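Local coordinates for protein putative platelet activating factor (Streptococcus pneumoniae, PDB 2HSJ) that is of unconfirmed function but belongs to the GDSL-like SGNH hydrolase family and probably hydrolyses ester bonds, as platelet-activating factor acetylhydrolases do, at residues G67-L73 with L91-D97; I132-E137 with R148-I153. One frame throughout, in Å; residues are numbered along the deposited sequence.

Contact 1: G67-L73 with L91-D97; sequences GYQTGLL and LLIGTND
I93 forms the apolar centre. Its CA-to-CB bond points toward 67-73 (chi1 t, chi2 t). Its CD1 lies 3.5 Å from Q69 C, 4.2 Å from Y68 CB and 3.8 Å from L73 CD2. L73 (chi1 t, chi2 p) also reaches L91, with its CD2 3.6 Å from L91 CD1. Helix 104-121 covers this core through L111 and I114. The backbone of 67-73 starts as a loop with positive phi at G67. Q69 is the N-cap residue of helix 70-75. In 91-97, strand 88-92 ends at L92, and helix 95-99 starts after G94. G94 has phi 131° and psi -25°, where a CB would strike the carbonyl O of I93. The segments come nearest at Q69 and D97, CA to CA 5.4 Å. Further out, the D97 carboxylate (chi1 m) meets the first turn of helix 70-75. T70 N donates to D97 OD2 at 2.9 Å, and T70 OG1 donates to D97 OD1 at 2.8 Å. Water 2 joins D97 OD1 (2.8 Å) to G71 N (2.9 Å). At the other edge, N96 (chi1 m) donates from ND2 to Y68 O at 3.0 Å. Water 1 donates to Y68 O (2.8 Å) and accepts from G94 N (2.9 Å) and N96 N (3.0 Å). Residues 94-97 read GTND, the block that supplies an oxyanion-hole asparagine in SGNH hydrolases. G67 N is hydrogen-bonded to S43 OG, the serine of the GDS motif and the probable nucleophile, as in the family. The polar edge therefore probably holds G67 and N96 in place beside S43.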
loop_
_atom_site.group_PDB
_atom_site.type_symbol
_atom_site.label_atom_id
_atom_site.label_comp_id
_atom_site.label_asym_id
_atom_site.label_seq_id
_atom_site.Cartn_x
_atom_site.Cartn_y
_atom_site.Cartn_z
ATOM N N GLY D 67 -26.870 -6.286 11.280
ATOM C CA GLY D 67 -28.136 -5.747 11.718
ATOM C C GLY D 67 -28.365 -4.277 11.386
ATOM O O GLY D 67 -29.362 -3.690 11.842
ATOM N N TYR D 68 -27.485 -3.666 10.581
ATOM C CA TYR D 68 -27.572 -2.205 10.400
ATOM C C TYR D 68 -28.772 -1.847 9.537
ATOM O O TYR D 68 -29.196 -2.626 8.690
ATOM C CB TYR D 68 -26.333 -1.684 9.697
ATOM C CG TYR D 68 -25.558 -0.603 10.431
ATOM C CD1 TYR D 68 -25.511 -0.547 11.836
ATOM C CD2 TYR D 68 -24.791 0.327 9.702
ATOM C CE1 TYR D 68 -24.721 0.437 12.485
ATOM C CE2 TYR D 68 -24.011 1.275 10.336
ATOM C CZ TYR D 68 -23.972 1.317 11.699
ATOM O OH TYR D 68 -23.206 2.258 12.313
ATOM N N GLN D 69 -29.290 -0.666 9.797
ATOM C CA GLN D 69 -30.396 -0.078 9.055
ATOM C C GLN D 69 -29.948 1.306 8.659
ATOM O O GLN D 69 -29.023 1.852 9.245
ATOM C CB GLN D 69 -31.631 0.063 9.929
ATOM C CG GLN D 69 -32.200 -1.246 10.411
ATOM C CD GLN D 69 -33.278 -1.027 11.457
ATOM O OE1 GLN D 69 -33.192 -1.543 12.563
ATOM N NE2 GLN D 69 -34.288 -0.251 11.114
ATOM N N THR D 70 -30.655 1.908 7.707
ATOM C CA THR D 70 -30.259 3.226 7.184
ATOM C C THR D 70 -30.176 4.291 8.278
ATOM O O THR D 70 -29.286 5.122 8.283
ATOM C CB THR D 70 -31.198 3.728 6.034
ATOM O OG1 THR D 70 -32.525 3.948 6.546
ATOM C CG2 THR D 70 -31.215 2.720 4.829
ATOM N N GLY D 71 -31.114 4.278 9.219
ATOM C CA GLY D 71 -31.080 5.272 10.297
ATOM C C GLY D 71 -29.869 5.159 11.214
ATOM O O GLY D 71 -29.313 6.178 11.644
ATOM N N LEU D 72 -29.456 3.918 11.505
ATOM C CA LEU D 72 -28.312 3.692 12.383
ATOM C C LEU D 72 -27.035 4.149 11.685
ATOM O O LEU D 72 -26.138 4.752 12.304
ATOM C CB LEU D 72 -28.190 2.202 12.732
ATOM C CG LEU D 72 -29.376 1.551 13.441
ATOM C CD1 LEU D 72 -29.161 0.021 13.516
ATOM C CD2 LEU D 72 -29.564 2.143 14.834
ATOM N N LEU D 73 -26.973 3.886 10.384
ATOM C CA LEU D 73 -25.802 4.285 9.600
ATOM C C LEU D 73 -25.678 5.795 9.538
ATOM O O LEU D 73 -24.595 6.345 9.735
ATOM C CB LEU D 73 -25.836 3.682 8.184
ATOM C CG LEU D 73 -24.814 4.186 7.167
ATOM C CD1 LEU D 73 -23.420 3.883 7.717
ATOM C CD2 LEU D 73 -25.032 3.503 5.815
ATOM N N LEU D 91 -22.199 0.972 -1.008
ATOM C CA LEU D 91 -23.183 0.997 0.046
ATOM C C LEU D 91 -24.248 -0.075 -0.218
ATOM O O LEU D 91 -24.957 -0.038 -1.229
ATOM C CB LEU D 91 -23.814 2.385 0.092
ATOM C CG LEU D 91 -24.859 2.587 1.155
ATOM C CD1 LEU D 91 -24.319 2.224 2.532
ATOM C CD2 LEU D 91 -25.322 4.059 1.080
ATOM N N LEU D 92 -24.376 -1.006 0.733
ATOM C CA LEU D 92 -25.374 -2.067 0.656
ATOM C C LEU D 92 -26.134 -2.031 1.968
ATOM O O LEU D 92 -25.641 -2.464 3.025
ATOM C CB LEU D 92 -24.760 -3.475 0.447
ATOM C CG LEU D 92 -25.793 -4.612 0.415
ATOM C CD1 LEU D 92 -26.901 -4.377 -0.660
ATOM C CD2 LEU D 92 -25.054 -5.899 0.153
ATOM N N ILE D 93 -27.358 -1.526 1.908
ATOM C CA ILE D 93 -28.145 -1.370 3.116
ATOM C C ILE D 93 -29.599 -1.238 2.747
ATOM O O ILE D 93 -29.923 -0.798 1.634
ATOM C CB ILE D 93 -27.638 -0.145 3.956
ATOM C CG1 ILE D 93 -28.160 -0.225 5.409
ATOM C CG2 ILE D 93 -27.938 1.186 3.233
ATOM C CD1 ILE D 93 -27.364 0.597 6.363
ATOM N N GLY D 94 -30.462 -1.650 3.684
ATOM C CA GLY D 94 -31.893 -1.492 3.523
ATOM C C GLY D 94 -32.660 -2.757 3.810
ATOM O O GLY D 94 -33.833 -2.657 4.171
ATOM N N THR D 95 -32.045 -3.939 3.675
ATOM C CA THR D 95 -32.814 -5.178 3.898
ATOM C C THR D 95 -33.364 -5.233 5.315
ATOM O O THR D 95 -34.423 -5.809 5.538
ATOM C CB THR D 95 -32.059 -6.472 3.503
ATOM O OG1 THR D 95 -33.007 -7.552 3.338
ATOM C CG2 THR D 95 -30.992 -6.862 4.533
ATOM N N ASN D 96 -32.646 -4.621 6.256
ATOM C CA ASN D 96 -33.086 -4.638 7.644
ATOM C C ASN D 96 -34.120 -3.568 7.916
ATOM O O ASN D 96 -34.986 -3.755 8.788
ATOM C CB ASN D 96 -31.903 -4.591 8.605
ATOM C CG ASN D 96 -31.010 -5.804 8.445
ATOM O OD1 ASN D 96 -31.485 -6.903 8.156
ATOM N ND2 ASN D 96 -29.704 -5.602 8.555
ATOM N N ASP D 97 -34.097 -2.491 7.135
ATOM C CA ASP D 97 -35.197 -1.523 7.175
ATOM C C ASP D 97 -36.486 -2.220 6.725
ATOM O O ASP D 97 -37.518 -2.096 7.367
ATOM C CB ASP D 97 -34.900 -0.339 6.250
ATOM C CG ASP D 97 -33.734 0.502 6.720
ATOM O OD1 ASP D 97 -33.980 1.659 7.167
ATOM O OD2 ASP D 97 -32.577 0.015 6.623
HETATM O O HOH W 1 -30.039 -3.248 6.078
HETATM O O HOH W 2 -33.699 2.957 9.585
#

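Contact 2: I132-E137 with R148-I153; sequences ILPVNE and RSNEKI
Segment 132-137 is an extended loop after strand 126-130. From I132 to N136 its phi lies between -57° and -112° and its psi between 124° and 167°. Segment 148-153 is extended at R148 and S149, then enters helix 150-164. S149 is the N-cap residue. Its OG (chi1 p) accepts from K152 N at 3.1 Å, and its O accepts from I153 N at 3.0 Å. The nearest CA pairs are P134 with N150 at 5.8 Å and I132 with I153 at 6.4 Å. The CA-to-CB bond of N150 (chi1 m) points toward the loop. V135 N donates to N150 OD1 at 2.9 Å, and N150 ND2 donates to V135 O at 2.9 Å. E137 (chi1 m, chi2 t) reaches across, and its OE2 accepts from N150 N at 2.9 Å. The same OE2 lies 3.2 Å from E151 OE2, a close approach of like charges. I153 (chi1 m, chi2 t) supplies the apolar part. Its CG2 is 3.7 Å from I132 CG2, and its CD1 is 3.9 Å from V135 CG1. V135 CG1 also packs on R148 CD at 4.0 Å. F176 and I98 cover I153 from neighbouring helices. The contact thus joins the loop after the inner strand 126-130 to the start of helix 150-164. One asparagine amide pairs with both N and O of V135, whose backbone also bonds to L186. A glutamate carboxylate takes up a first-turn NH.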
loop_
_atom_site.group_PDB
_atom_site.type_symbol
_atom_site.label_atom_id
_atom_site.label_comp_id
_atom_site.label_asym_id
_atom_site.label_seq_id
_atom_site.Cartn_x
_atom_site.Cartn_y
_atom_site.Cartn_z
ATOM N N ILE D 132 -30.671 -3.573 -3.034
ATOM C CA ILE D 132 -30.911 -4.560 -1.983
ATOM C C ILE D 132 -31.017 -5.948 -2.625
ATOM O O ILE D 132 -31.653 -6.132 -3.660
ATOM C CB ILE D 132 -32.201 -4.210 -1.212
ATOM C CG1 ILE D 132 -32.080 -2.815 -0.581
ATOM C CG2 ILE D 132 -32.564 -5.310 -0.209
ATOM C CD1 ILE D 132 -33.407 -2.237 -0.052
ATOM N N LEU D 133 -30.389 -6.942 -1.997
ATOM C CA LEU D 133 -30.326 -8.261 -2.610
ATOM C C LEU D 133 -31.645 -9.024 -2.446
ATOM O O LEU D 133 -32.413 -8.742 -1.521
ATOM C CB LEU D 133 -29.176 -9.072 -2.010
ATOM C CG LEU D 133 -27.819 -8.381 -1.904
ATOM C CD1 LEU D 133 -26.758 -9.382 -1.444
ATOM C CD2 LEU D 133 -27.439 -7.801 -3.224
ATOM N N PRO D 134 -31.909 -10.021 -3.317
ATOM C CA PRO D 134 -33.123 -10.854 -3.173
ATOM C C PRO D 134 -33.015 -11.777 -1.957
ATOM O O PRO D 134 -31.910 -12.027 -1.440
ATOM C CB PRO D 134 -33.156 -11.696 -4.456
ATOM C CG PRO D 134 -31.696 -11.733 -4.896
ATOM C CD PRO D 134 -31.048 -10.453 -4.437
ATOM N N VAL D 135 -34.168 -12.266 -1.524
ATOM C CA VAL D 135 -34.262 -13.301 -0.526
ATOM C C VAL D 135 -34.806 -14.562 -1.181
ATOM O O VAL D 135 -35.329 -14.530 -2.306
ATOM C CB VAL D 135 -35.169 -12.868 0.644
ATOM C CG1 VAL D 135 -34.527 -11.710 1.371
ATOM C CG2 VAL D 135 -36.598 -12.522 0.156
ATOM N N ASN D 136 -34.696 -15.675 -0.462
ATOM C CA ASN D 136 -35.303 -16.922 -0.904
ATOM C C ASN D 136 -36.559 -17.135 -0.092
ATOM O O ASN D 136 -36.519 -17.150 1.141
ATOM C CB ASN D 136 -34.317 -18.085 -0.795
ATOM C CG ASN D 136 -34.843 -19.349 -1.461
ATOM O OD1 ASN D 136 -35.834 -19.909 -1.023
ATOM N ND2 ASN D 136 -34.190 -19.786 -2.544
ATOM N N GLU D 137 -37.680 -17.290 -0.805
ATOM C CA GLU D 137 -38.996 -17.319 -0.171
ATOM C C GLU D 137 -39.465 -18.741 0.185
ATOM O O GLU D 137 -40.601 -18.921 0.630
ATOM C CB GLU D 137 -40.032 -16.558 -1.031
ATOM C CG GLU D 137 -39.812 -15.028 -1.039
ATOM C CD GLU D 137 -40.780 -14.266 -1.956
ATOM O OE1 GLU D 137 -41.623 -14.919 -2.606
ATOM O OE2 GLU D 137 -40.717 -13.011 -2.006
ATOM N N ARG D 148 -39.613 -9.873 4.836
ATOM C CA ARG D 148 -39.065 -9.444 3.552
ATOM C C ARG D 148 -39.718 -10.244 2.430
ATOM O O ARG D 148 -40.067 -11.426 2.606
ATOM C CB ARG D 148 -37.563 -9.684 3.525
ATOM C CG ARG D 148 -36.785 -8.957 4.592
ATOM C CD ARG D 148 -35.331 -9.455 4.608
ATOM N NE ARG D 148 -34.571 -8.832 5.690
ATOM C CZ ARG D 148 -34.694 -9.158 6.971
ATOM N NH1 ARG D 148 -35.564 -10.097 7.366
ATOM N NH2 ARG D 148 -33.962 -8.541 7.879
ATOM N N SER D 149 -39.880 -9.599 1.274
ATOM C CA SER D 149 -40.354 -10.282 0.062
ATOM C C SER D 149 -39.632 -9.656 -1.099
ATOM O O SER D 149 -39.177 -8.515 -1.002
ATOM C CB SER D 149 -41.858 -10.121 -0.131
ATOM O OG SER D 149 -42.192 -8.811 -0.556
ATOM N N ASN D 150 -39.509 -10.407 -2.192
ATOM C CA ASN D 150 -38.828 -9.887 -3.361
ATOM C C ASN D 150 -39.612 -8.785 -4.065
ATOM O O ASN D 150 -39.010 -7.937 -4.728
ATOM C CB ASN D 150 -38.412 -11.028 -4.300
ATOM C CG ASN D 150 -37.303 -11.888 -3.704
ATOM O OD1 ASN D 150 -36.262 -11.360 -3.302
ATOM N ND2 ASN D 150 -37.535 -13.210 -3.611
ATOM N N GLU D 151 -40.936 -8.765 -3.896
ATOM C CA GLU D 151 -41.734 -7.646 -4.438
ATOM C C GLU D 151 -41.421 -6.339 -3.698
ATOM O O GLU D 151 -41.248 -5.298 -4.338
ATOM C CB GLU D 151 -43.235 -7.947 -4.428
ATOM C CG GLU D 151 -43.605 -9.300 -5.054
ATOM C CD GLU D 151 -43.691 -10.421 -4.011
ATOM O OE1 GLU D 151 -44.838 -10.714 -3.614
ATOM O OE2 GLU D 151 -42.646 -10.991 -3.566
ATOM N N LYS D 152 -41.315 -6.395 -2.367
ATOM C CA LYS D 152 -40.937 -5.218 -1.568
ATOM C C LYS D 152 -39.527 -4.777 -1.944
ATOM O O LYS D 152 -39.276 -3.587 -2.184
ATOM C CB LYS D 152 -40.933 -5.508 -0.062
ATOM C CG LYS D 152 -42.278 -5.792 0.581
ATOM C CD LYS D 152 -42.068 -6.389 1.980
ATOM C CE LYS D 152 -43.400 -6.547 2.746
ATOM N NZ LYS D 152 -43.179 -6.880 4.203
ATOM N N ILE D 153 -38.610 -5.742 -1.986
ATOM C CA ILE D 153 -37.203 -5.437 -2.309
ATOM C C ILE D 153 -37.101 -4.762 -3.687
ATOM O O ILE D 153 -36.417 -3.751 -3.821
ATOM C CB ILE D 153 -36.307 -6.685 -2.211
ATOM C CG1 ILE D 153 -36.147 -7.065 -0.727
ATOM C CG2 ILE D 153 -34.951 -6.433 -2.826
ATOM C CD1 ILE D 153 -35.739 -8.492 -0.496
#

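How the contacts relate
The contacts follow one another along the chain, with centres about 15 Å apart. Segments 91-97 of contact 1 and 132-137 of contact 2 follow the neighbouring parallel strands 88-92 and 126-130, so they leave the sheet side by side. They touch directly: I93 O is 3.7 Å from I132 CG1, and T95 CB is 3.9 Å from I132 CG2. R148 of contact 2 reaches contact 1, where its NH2 is 3.0 Å from N96 OD1, a probable hydrogen bond; its NH1 bonds to V145 O. Contact 2 may thereby help orient the presumed oxyanion-hole asparagine. A bound magnesium ion lies about 13 Å from the L91 side chain and belongs to neither contact.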